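3-dehydroshikimate dehydratase (Pseudomonas putida, PDB 5HMQ) converts 3-dehydroshikimate to protocatechuate (3,4-dihydroxybenzoate) with loss of water, using a divalent metal ion, preferably cobalt. Local coordinates at residues D529-E534 / Y573-D578; S568-Y573 / E585-Y590; T591-E596 / A622-A627. All coordinates share one frame; numbering follows the deposited sequence.

Contact 1 of 3, residues D529-E534 / Y573-D578; sequences DDIFRE and YNVLYD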
loop_
_atom_site.group_PDB
_atom_site.type_symbol
_atom_site.label_atom_id
_atom_site.label_comp_id
_atom_site.label_asym_id
_atom_site.label_seq_id
_atom_site.Cartn_x
_atom_site.Cartn_y
_atom_site.Cartn_z
ATOM N N ASP C 529 11.215 38.735 -8.331
ATOM C CA ASP C 529 12.210 39.355 -9.201
ATOM C C ASP C 529 13.576 39.442 -8.530
ATOM O O ASP C 529 14.604 39.268 -9.190
ATOM C CB ASP C 529 11.743 40.747 -9.626
ATOM C CG ASP C 529 10.518 40.702 -10.515
ATOM O OD1 ASP C 529 10.364 39.715 -11.265
ATOM O OD2 ASP C 529 9.707 41.651 -10.459
ATOM N N ASP C 530 13.607 39.686 -7.223
ATOM C CA ASP C 530 14.843 39.968 -6.499
ATOM C C ASP C 530 14.885 39.078 -5.264
ATOM O O ASP C 530 14.165 39.328 -4.292
ATOM C CB ASP C 530 14.922 41.448 -6.110
ATOM C CG ASP C 530 16.275 41.842 -5.531
ATOM O OD1 ASP C 530 16.994 40.971 -4.994
ATOM O OD2 ASP C 530 16.610 43.044 -5.592
ATOM N N ILE C 531 15.735 38.050 -5.300
ATOM C CA ILE C 531 15.798 37.101 -4.192
ATOM C C ILE C 531 16.300 37.788 -2.926
ATOM O O ILE C 531 15.819 37.509 -1.821
ATOM C CB ILE C 531 16.670 35.886 -4.573
ATOM C CG1 ILE C 531 16.606 34.811 -3.484
ATOM C CG2 ILE C 531 18.112 36.300 -4.848
ATOM C CD1 ILE C 531 15.258 34.127 -3.374
ATOM N N PHE C 532 17.258 38.710 -3.066
ATOM C CA PHE C 532 17.836 39.356 -1.892
ATOM C C PHE C 532 16.841 40.293 -1.222
ATOM O O PHE C 532 16.783 40.365 0.011
ATOM C CB PHE C 532 19.104 40.113 -2.275
ATOM C CG PHE C 532 20.244 39.221 -2.649
ATOM C CD1 PHE C 532 20.998 38.597 -1.668
ATOM C CD2 PHE C 532 20.571 39.010 -3.976
ATOM C CE1 PHE C 532 22.052 37.778 -2.005
ATOM C CE2 PHE C 532 21.626 38.192 -4.317
ATOM C CZ PHE C 532 22.367 37.579 -3.329
ATOM N N ARG C 533 16.057 41.026 -2.014
ATOM C CA ARG C 533 15.068 41.924 -1.428
ATOM C C ARG C 533 13.983 41.146 -0.694
ATOM O O ARG C 533 13.495 41.583 0.354
ATOM C CB ARG C 533 14.456 42.812 -2.511
ATOM C CG ARG C 533 13.690 44.000 -1.956
ATOM C CD ARG C 533 12.908 44.728 -3.034
ATOM N NE ARG C 533 12.229 45.902 -2.493
ATOM C CZ ARG C 533 11.354 46.640 -3.170
ATOM N NH1 ARG C 533 11.039 46.323 -4.417
ATOM N NH2 ARG C 533 10.787 47.690 -2.593
ATOM N N GLU C 534 13.598 39.983 -1.224
ATOM C CA GLU C 534 12.543 39.204 -0.587
ATOM C C GLU C 534 13.045 38.510 0.673
ATOM O O GLU C 534 12.328 38.456 1.679
ATOM C CB GLU C 534 11.973 38.186 -1.573
ATOM C CG GLU C 534 11.288 38.818 -2.772
ATOM C CD GLU C 534 10.260 39.862 -2.389
ATOM O OE1 GLU C 534 9.488 39.626 -1.437
ATOM O OE2 GLU C 534 10.226 40.923 -3.047
ATOM N N TYR C 573 22.679 36.048 3.234
ATOM C CA TYR C 573 21.241 35.946 3.032
ATOM C C TYR C 573 20.755 34.503 2.985
ATOM O O TYR C 573 19.580 34.269 2.680
ATOM C CB TYR C 573 20.834 36.660 1.737
ATOM C CG TYR C 573 20.893 38.175 1.775
ATOM C CD1 TYR C 573 22.098 38.850 1.631
ATOM C CD2 TYR C 573 19.736 38.930 1.925
ATOM C CE1 TYR C 573 22.157 40.228 1.655
ATOM C CE2 TYR C 573 19.783 40.313 1.949
ATOM C CZ TYR C 573 21.000 40.956 1.813
ATOM O OH TYR C 573 21.060 42.330 1.836
ATOM N N ASN C 574 21.627 33.539 3.286
ATOM C CA ASN C 574 21.267 32.121 3.330
ATOM C C ASN C 574 20.552 31.688 2.053
ATOM O O ASN C 574 19.595 30.909 2.082
ATOM C CB ASN C 574 20.421 31.808 4.566
ATOM C CG ASN C 574 21.198 31.970 5.860
ATOM O OD1 ASN C 574 22.166 31.254 6.111
ATOM N ND2 ASN C 574 20.771 32.914 6.690
ATOM N N VAL C 575 21.021 32.195 0.918
ATOM C CA VAL C 575 20.434 31.869 -0.377
ATOM C C VAL C 575 21.140 30.647 -0.947
ATOM O O VAL C 575 22.375 30.560 -0.921
ATOM C CB VAL C 575 20.530 33.064 -1.340
ATOM C CG1 VAL C 575 19.985 32.690 -2.712
ATOM C CG2 VAL C 575 19.775 34.256 -0.779
ATOM N N LEU C 576 20.357 29.708 -1.468
ATOM C CA LEU C 576 20.861 28.519 -2.137
ATOM C C LEU C 576 20.910 28.760 -3.642
ATOM O O LEU C 576 20.151 29.567 -4.183
ATOM C CB LEU C 576 19.982 27.312 -1.810
ATOM C CG LEU C 576 19.953 26.955 -0.322
ATOM C CD1 LEU C 576 18.751 26.099 0.007
ATOM C CD2 LEU C 576 21.226 26.235 0.074
ATOM N N TYR C 577 21.811 28.048 -4.316
ATOM C CA TYR C 577 22.182 28.388 -5.681
ATOM C C TYR C 577 22.261 27.140 -6.548
ATOM O O TYR C 577 22.611 26.055 -6.080
ATOM C CB TYR C 577 23.523 29.136 -5.709
ATOM C CG TYR C 577 24.031 29.467 -7.093
ATOM C CD1 TYR C 577 23.522 30.546 -7.802
ATOM C CD2 TYR C 577 25.032 28.707 -7.684
ATOM C CE1 TYR C 577 23.989 30.853 -9.067
ATOM C CE2 TYR C 577 25.506 29.006 -8.946
ATOM C CZ TYR C 577 24.981 30.079 -9.634
ATOM O OH TYR C 577 25.452 30.379 -10.892
ATOM N N ASP C 578 21.921 27.315 -7.825
ATOM C CA ASP C 578 22.096 26.294 -8.846
ATOM C C ASP C 578 22.266 26.979 -10.194
ATOM O O ASP C 578 21.766 28.087 -10.408
ATOM C CB ASP C 578 20.914 25.319 -8.890
ATOM C CG ASP C 578 21.200 24.095 -9.741
ATOM O OD1 ASP C 578 22.341 23.590 -9.698
ATOM O OD2 ASP C 578 20.285 23.645 -10.462
#
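Phe532 and Tyr573 swing their rings the same way from the backbone, each CG opposite its carbonyl carbon (chi1 -69° and -72°), and the two meet in a T-shaped, edge-to-face stack. Phe532 is the edge: CD1 stands 3.4 Å above the plane of the Tyr573 ring, displaced toward its rim, and is 3.5 Å from Tyr573 CG. The ring planes are turned by 85° and the centroids lie 4.9 Å apart. Tyr573 thus lends its face to the first turn of the helix, and the backbone oxygen Phe532 O approaches Tyr573 CE2 at 3.6 Å.

Deeper in, Val575 faces the same helical turn. Its CG1 reaches Ile531 CG1 at 4.1 Å, the two branched side chains passing one another head to tail, while its CG2 lies obliquely beside Phe532 CE1. The turn itself is N-capped by Asp530, whose OD1 accepts from Arg533 N at 3.1 Å, from above the carboxylate plane, and more weakly from Phe532 N.

The contact lies in the second VOC module, where the start of helix 531-541 meets the link from helix 564-572 into edge strand 576-579. Leu570 of helix 564-572 touches both Phe532 and Val575, and Phe587 of strand 585-590 packs on Ile531 and Val575 from the sheet side.

Contact 2 of 3, residues S568-Y573 / E585-Y590; sequences SELAYY and ELFHVY
Tyr572 N donates to Ser568 O at 3.1 Å, a backbone bond of the last helical turn, the turn from which Leu570 reaches Phe587 of the strand. That bond serves the helix alone; across the contact the side chains meet through carbon atoms alone. Leu570 carries its CG opposite the carbonyl carbon (chi1 -63°), which sends the branch toward the sheet, and CD2 ends 4.1 Å from Phe587 CD1. The methyl comes at the ring obliquely, and the two side chains run at about a right angle to each other. One turn on, where the helix gives out, a carbonyl oxygen comes near a methyl: Tyr573 O lies 4.3 Å from Val589 CG1, while the ring of Tyr573 leads away to its stack with Phe532.

Phe587 and Val589 thus form the helix-facing side of strand 585-590, and Ile531 and Val535 of helix 531-541 lie against the same two residues. His588 points to the other side. Its ring has Leu586 CD2 over the centre of one face, 3.8 Å above the plane, and Tyr590 OH at its edge. Both ring nitrogens are engaged, ND1 with Glu601 OE2 and NE2 with Asn616 ND2, which should fix the rotation of the imidazole and help to position Glu601, a magnesium ligand.

A strand with one side packed under helices and the other leading, through His588, to a metal ligand fits a VOC domain, whose curved sheet cups a metal site.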
loop_
_atom_site.group_PDB
_atom_site.type_symbol
_atom_site.label_atom_id
_atom_site.label_comp_id
_atom_site.label_asym_id
_atom_site.label_seq_id
_atom_site.Cartn_x
_atom_site.Cartn_y
_atom_site.Cartn_z
ATOM N N SER C 568 29.603 36.401 -0.792
ATOM C CA SER C 568 29.454 36.705 0.624
ATOM C C SER C 568 28.077 37.258 0.939
ATOM O O SER C 568 27.618 37.134 2.078
ATOM C CB SER C 568 30.534 37.693 1.068
ATOM O OG SER C 568 30.263 39.000 0.596
ATOM N N GLU C 569 27.405 37.858 -0.044
ATOM C CA GLU C 569 26.019 38.262 0.153
ATOM C C GLU C 569 25.099 37.048 0.197
ATOM O O GLU C 569 24.217 36.967 1.058
ATOM C CB GLU C 569 25.597 39.233 -0.947
ATOM C CG GLU C 569 26.229 40.609 -0.820
ATOM C CD GLU C 569 25.964 41.493 -2.024
ATOM O OE1 GLU C 569 25.051 41.172 -2.813
ATOM O OE2 GLU C 569 26.673 42.511 -2.178
ATOM N N LEU C 570 25.297 36.093 -0.720
ATOM C CA LEU C 570 24.520 34.861 -0.682
ATOM C C LEU C 570 24.677 34.154 0.656
ATOM O O LEU C 570 23.704 33.637 1.212
ATOM C CB LEU C 570 24.943 33.939 -1.827
ATOM C CG LEU C 570 24.696 34.487 -3.233
ATOM C CD1 LEU C 570 25.535 33.717 -4.235
ATOM C CD2 LEU C 570 23.213 34.367 -3.583
ATOM N N ALA C 571 25.898 34.118 1.187
ATOM C CA ALA C 571 26.121 33.472 2.476
ATOM C C ALA C 571 25.420 34.234 3.594
ATOM O O ALA C 571 24.898 33.628 4.539
ATOM C CB ALA C 571 27.624 33.361 2.753
ATOM N N TYR C 572 25.407 35.567 3.514
ATOM C CA TYR C 572 24.729 36.353 4.538
ATOM C C TYR C 572 23.215 36.225 4.442
ATOM O O TYR C 572 22.527 36.272 5.467
ATOM C CB TYR C 572 25.118 37.827 4.445
ATOM C CG TYR C 572 24.705 38.602 5.676
ATOM C CD1 TYR C 572 25.433 38.510 6.855
ATOM C CD2 TYR C 572 23.549 39.374 5.678
ATOM C CE1 TYR C 572 25.047 39.202 7.987
ATOM C CE2 TYR C 572 23.154 40.066 6.808
ATOM C CZ TYR C 572 23.907 39.977 7.959
ATOM O OH TYR C 572 23.518 40.660 9.088
ATOM N N TYR C 573 22.679 36.048 3.234
ATOM C CA TYR C 573 21.241 35.946 3.032
ATOM C C TYR C 573 20.755 34.503 2.985
ATOM O O TYR C 573 19.580 34.269 2.680
ATOM C CB TYR C 573 20.834 36.660 1.737
ATOM C CG TYR C 573 20.893 38.175 1.775
ATOM C CD1 TYR C 573 22.098 38.850 1.631
ATOM C CD2 TYR C 573 19.736 38.930 1.925
ATOM C CE1 TYR C 573 22.157 40.228 1.655
ATOM C CE2 TYR C 573 19.783 40.313 1.949
ATOM C CZ TYR C 573 21.000 40.956 1.813
ATOM O OH TYR C 573 21.060 42.330 1.836
ATOM N N GLU C 585 20.423 30.503 -14.058
ATOM C CA GLU C 585 20.749 30.416 -12.644
ATOM C C GLU C 585 19.480 30.407 -11.807
ATOM O O GLU C 585 18.459 30.986 -12.188
ATOM C CB GLU C 585 21.646 31.573 -12.195
ATOM C CG GLU C 585 23.041 31.540 -12.782
ATOM C CD GLU C 585 23.877 32.713 -12.329
ATOM O OE1 GLU C 585 23.490 33.865 -12.619
ATOM O OE2 GLU C 585 24.913 32.483 -11.672
ATOM N N LEU C 586 19.563 29.751 -10.653
ATOM C CA LEU C 586 18.468 29.689 -9.699
ATOM C C LEU C 586 18.939 30.203 -8.348
ATOM O O LEU C 586 20.002 29.801 -7.860
ATOM C CB LEU C 586 17.937 28.260 -9.554
ATOM C CG LEU C 586 16.790 28.074 -8.555
ATOM C CD1 LEU C 586 15.533 28.779 -9.046
ATOM C CD2 LEU C 586 16.517 26.601 -8.294
ATOM N N PHE C 587 18.146 31.086 -7.752
ATOM C CA PHE C 587 18.349 31.562 -6.389
ATOM C C PHE C 587 17.075 31.265 -5.616
ATOM O O PHE C 587 16.003 31.766 -5.970
ATOM C CB PHE C 587 18.659 33.059 -6.357
ATOM C CG PHE C 587 19.766 33.475 -7.284
ATOM C CD1 PHE C 587 21.091 33.308 -6.921
ATOM C CD2 PHE C 587 19.480 34.027 -8.521
ATOM C CE1 PHE C 587 22.113 33.693 -7.771
ATOM C CE2 PHE C 587 20.498 34.411 -9.376
ATOM C CZ PHE C 587 21.815 34.244 -9.001
ATOM N N HIS C 588 17.187 30.449 -4.572
ATOM C CA HIS C 588 16.003 30.039 -3.838
ATOM C C HIS C 588 16.344 29.827 -2.371
ATOM O O HIS C 588 17.487 29.524 -2.018
ATOM C CB HIS C 588 15.381 28.770 -4.445
ATOM C CG HIS C 588 16.300 27.586 -4.482
ATOM N ND1 HIS C 588 15.866 26.304 -4.224
ATOM C CD2 HIS C 588 17.621 27.487 -4.759
ATOM C CE1 HIS C 588 16.881 25.466 -4.334
ATOM N NE2 HIS C 588 17.959 26.158 -4.657
ATOM N N VAL C 589 15.332 30.011 -1.519
ATOM C CA VAL C 589 15.436 29.793 -0.084
ATOM C C VAL C 589 14.216 29.007 0.376
ATOM O O VAL C 589 13.173 28.988 -0.281
ATOM C CB VAL C 589 15.549 31.112 0.711
ATOM C CG1 VAL C 589 16.832 31.842 0.356
ATOM C CG2 VAL C 589 14.332 31.992 0.459
ATOM N N TYR C 590 14.359 28.352 1.525
ATOM C CA TYR C 590 13.288 27.559 2.107
ATOM C C TYR C 590 12.970 28.042 3.516
ATOM O O TYR C 590 13.851 28.508 4.244
ATOM C CB TYR C 590 13.657 26.071 2.153
ATOM C CG TYR C 590 13.904 25.444 0.799
ATOM C CD1 TYR C 590 12.843 25.063 -0.009
ATOM C CD2 TYR C 590 15.193 25.220 0.336
ATOM C CE1 TYR C 590 13.055 24.481 -1.241
ATOM C CE2 TYR C 590 15.416 24.639 -0.901
ATOM C CZ TYR C 590 14.340 24.273 -1.684
ATOM O OH TYR C 590 14.546 23.693 -2.915
#

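Contact 3 of 3, residues T591-E596 / A622-A627; sequences TEPFEE and AAMAKA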
loop_
_atom_site.group_PDB
_atom_site.type_symbol
_atom_site.label_atom_id
_atom_site.label_comp_id
_atom_site.label_asym_id
_atom_site.label_seq_id
_atom_site.Cartn_x
_atom_site.Cartn_y
_atom_site.Cartn_z
ATOM N N THR C 591 11.701 27.925 3.890
ATOM C CA THR C 591 11.290 28.110 5.271
ATOM C C THR C 591 11.306 26.772 6.003
ATOM O O THR C 591 11.372 25.702 5.396
ATOM C CB THR C 591 9.891 28.726 5.352
ATOM O OG1 THR C 591 8.909 27.718 5.074
ATOM C CG2 THR C 591 9.741 29.852 4.348
ATOM N N GLU C 592 11.234 26.839 7.328
ATOM C CA GLU C 592 10.989 25.641 8.106
ATOM C C GLU C 592 9.576 25.139 7.820
ATOM O O GLU C 592 8.726 25.896 7.346
ATOM C CB GLU C 592 11.159 25.922 9.597
ATOM C CG GLU C 592 12.578 26.256 10.015
ATOM C CD GLU C 592 12.684 26.583 11.491
ATOM O OE1 GLU C 592 11.680 27.044 12.073
ATOM O OE2 GLU C 592 13.774 26.384 12.070
ATOM N N PRO C 593 9.306 23.861 8.080
ATOM C CA PRO C 593 7.944 23.353 7.880
ATOM C C PRO C 593 6.956 24.053 8.799
ATOM O O PRO C 593 7.246 24.318 9.967
ATOM C CB PRO C 593 8.068 21.861 8.216
ATOM C CG PRO C 593 9.509 21.546 8.016
ATOM C CD PRO C 593 10.251 22.782 8.418
ATOM N N PHE C 594 5.781 24.364 8.255
ATOM C CA PHE C 594 4.691 24.905 9.059
ATOM C C PHE C 594 4.077 23.771 9.870
ATOM O O PHE C 594 3.344 22.937 9.327
ATOM C CB PHE C 594 3.642 25.579 8.178
ATOM C CG PHE C 594 2.402 25.994 8.925
ATOM C CD1 PHE C 594 2.382 27.163 9.668
ATOM C CD2 PHE C 594 1.255 25.216 8.880
ATOM C CE1 PHE C 594 1.244 27.544 10.355
ATOM C CE2 PHE C 594 0.115 25.593 9.562
ATOM C CZ PHE C 594 0.110 26.758 10.302
ATOM N N GLU C 595 4.372 23.752 11.169
ATOM C CA GLU C 595 3.850 22.756 12.103
ATOM C C GLU C 595 4.004 21.337 11.558
ATOM O O GLU C 595 3.054 20.552 11.506
ATOM C CB GLU C 595 2.397 23.065 12.461
ATOM C CG GLU C 595 2.241 24.415 13.143
ATOM C CD GLU C 595 0.855 24.643 13.697
ATOM O OE1 GLU C 595 0.059 23.681 13.741
ATOM O OE2 GLU C 595 0.560 25.792 14.087
ATOM N N GLU C 596 5.231 21.023 11.134
ATOM C CA GLU C 596 5.654 19.672 10.767
ATOM C C GLU C 596 4.911 19.128 9.546
ATOM O O GLU C 596 4.749 17.914 9.402
ATOM C CB GLU C 596 5.513 18.708 11.951
ATOM C CG GLU C 596 6.127 19.215 13.253
ATOM C CD GLU C 596 7.650 19.145 13.274
ATOM O OE1 GLU C 596 8.254 18.819 12.234
ATOM O OE2 GLU C 596 8.239 19.417 14.338
ATOM N N ALA C 622 19.614 18.648 5.649
ATOM C CA ALA C 622 20.525 18.826 6.774
ATOM C C ALA C 622 20.157 20.059 7.589
ATOM O O ALA C 622 20.234 20.044 8.823
ATOM C CB ALA C 622 21.965 18.920 6.273
ATOM N N ALA C 623 19.757 21.138 6.913
ATOM C CA ALA C 623 19.378 22.362 7.613
ATOM C C ALA C 623 18.123 22.155 8.454
ATOM O O ALA C 623 18.074 22.560 9.622
ATOM C CB ALA C 623 19.172 23.497 6.610
HETATM N N MSE C 624 17.099 21.530 7.880
HETATM C CA MSE C 624 15.861 21.266 8.609
HETATM C C MSE C 624 16.085 20.266 9.740
HETATM O O MSE C 624 15.343 20.252 10.722
HETATM C CB MSE C 624 14.774 20.749 7.662
HETATM C CG MSE C 624 14.214 21.802 6.719
HETATM SE SE MSE C 624 12.806 21.121 5.544
HETATM C CE MSE C 624 12.371 22.772 4.611
ATOM N N ALA C 625 17.120 19.433 9.596
ATOM C CA ALA C 625 17.428 18.450 10.629
ATOM C C ALA C 625 17.795 19.123 11.945
ATOM O O ALA C 625 17.364 18.684 13.018
ATOM C CB ALA C 625 18.557 17.531 10.163
ATOM N N LYS C 626 18.590 20.193 11.885
ATOM C CA LYS C 626 18.988 20.935 13.081
ATOM C C LYS C 626 17.778 21.706 13.601
ATOM O O LYS C 626 17.587 22.895 13.333
ATOM C CB LYS C 626 20.159 21.863 12.777
ATOM C CG LYS C 626 21.412 21.141 12.305
ATOM C CD LYS C 626 22.556 22.111 12.040
ATOM C CE LYS C 626 23.102 22.706 13.330
ATOM N NZ LYS C 626 24.190 23.692 13.069
ATOM N N ALA C 627 16.941 21.002 14.357
ATOM C CA ALA C 627 15.746 21.591 14.949
ATOM C C ALA C 627 15.312 20.793 16.175
ATOM O O ALA C 627 16.123 20.108 16.799
ATOM C CB ALA C 627 14.619 21.655 13.930
#
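Pro593 offers its ring carbons to Met624, a selenomethionine here, with CG 4.1 Å and CD 4.2 Å from the selenium atom SE; the next ring along, that of Phe594, has Glu595 CG over the centre of one face, 4.1 Å above the plane. Trp316 makes an edge-to-face pair with Phe594, and the ring of Phe598 meets it too. Segment 591-596 therefore turns one ring, the puckered Pro593, to the C-terminal helix and the next, Phe594, to helix 307-319 of the first VOC module, where Glu595 also forms a salt bridge with Arg312.

Met624 does the touching for its helix. Its CG sits opposite the carbonyl carbon (chi1 -72°) and the chain is fully extended beyond, carrying the terminal methyl past the proline: CE arrives 3.2 Å from Thr591 O, a close methyl-to-carbonyl contact.

In the HPPD-like half of the protein this places helix 617-625 beside the metal-bearing sheet of the VOC fold. The side chain of Met624 is about 7 Å from that of the magnesium ligand His523 and also touches Phe599 of strand 599-606; the position is consistent with the C-terminal helix that borders the active site in HPPD.

Thr591 ties the loop to itself and to the next strand. It turns its CB away from the helix, and OG1 donates to Glu592 O at 2.9 Å, with the C=O...donor angle 130° and the donor tilted 35° from the carbonyl plane. Phe600 N is a second partner of OG1, so two bonds grip this buried hydroxyl. Beyond Met624 the helix ends in an inverse gamma turn centred on Lys626.

Overall arrangement
Contacts 1 and 2 are two parts of one apolar core: they share Tyr573, their centres are about 4 Å apart, and Phe532 CZ packs 3.3 Å from Leu570 CD2. Contact 2 is the more buried, with only Tyr573 partly exposed among its touching residues, whereas contact 1 runs from buried aliphatics to partly exposed aromatics. Strands 576-579 and 585-590, neighbours in one sheet, bind the pair together. Contact 3, with its centre about 18 Å from that of contact 2, continues the chain directly from strand 585-590 but leaves the sheet. There aromatic and branched side chains give way to a proline, a backbone carbonyl and one long selenomethionine, at a partly buried loop-helix junction toward the other VOC module.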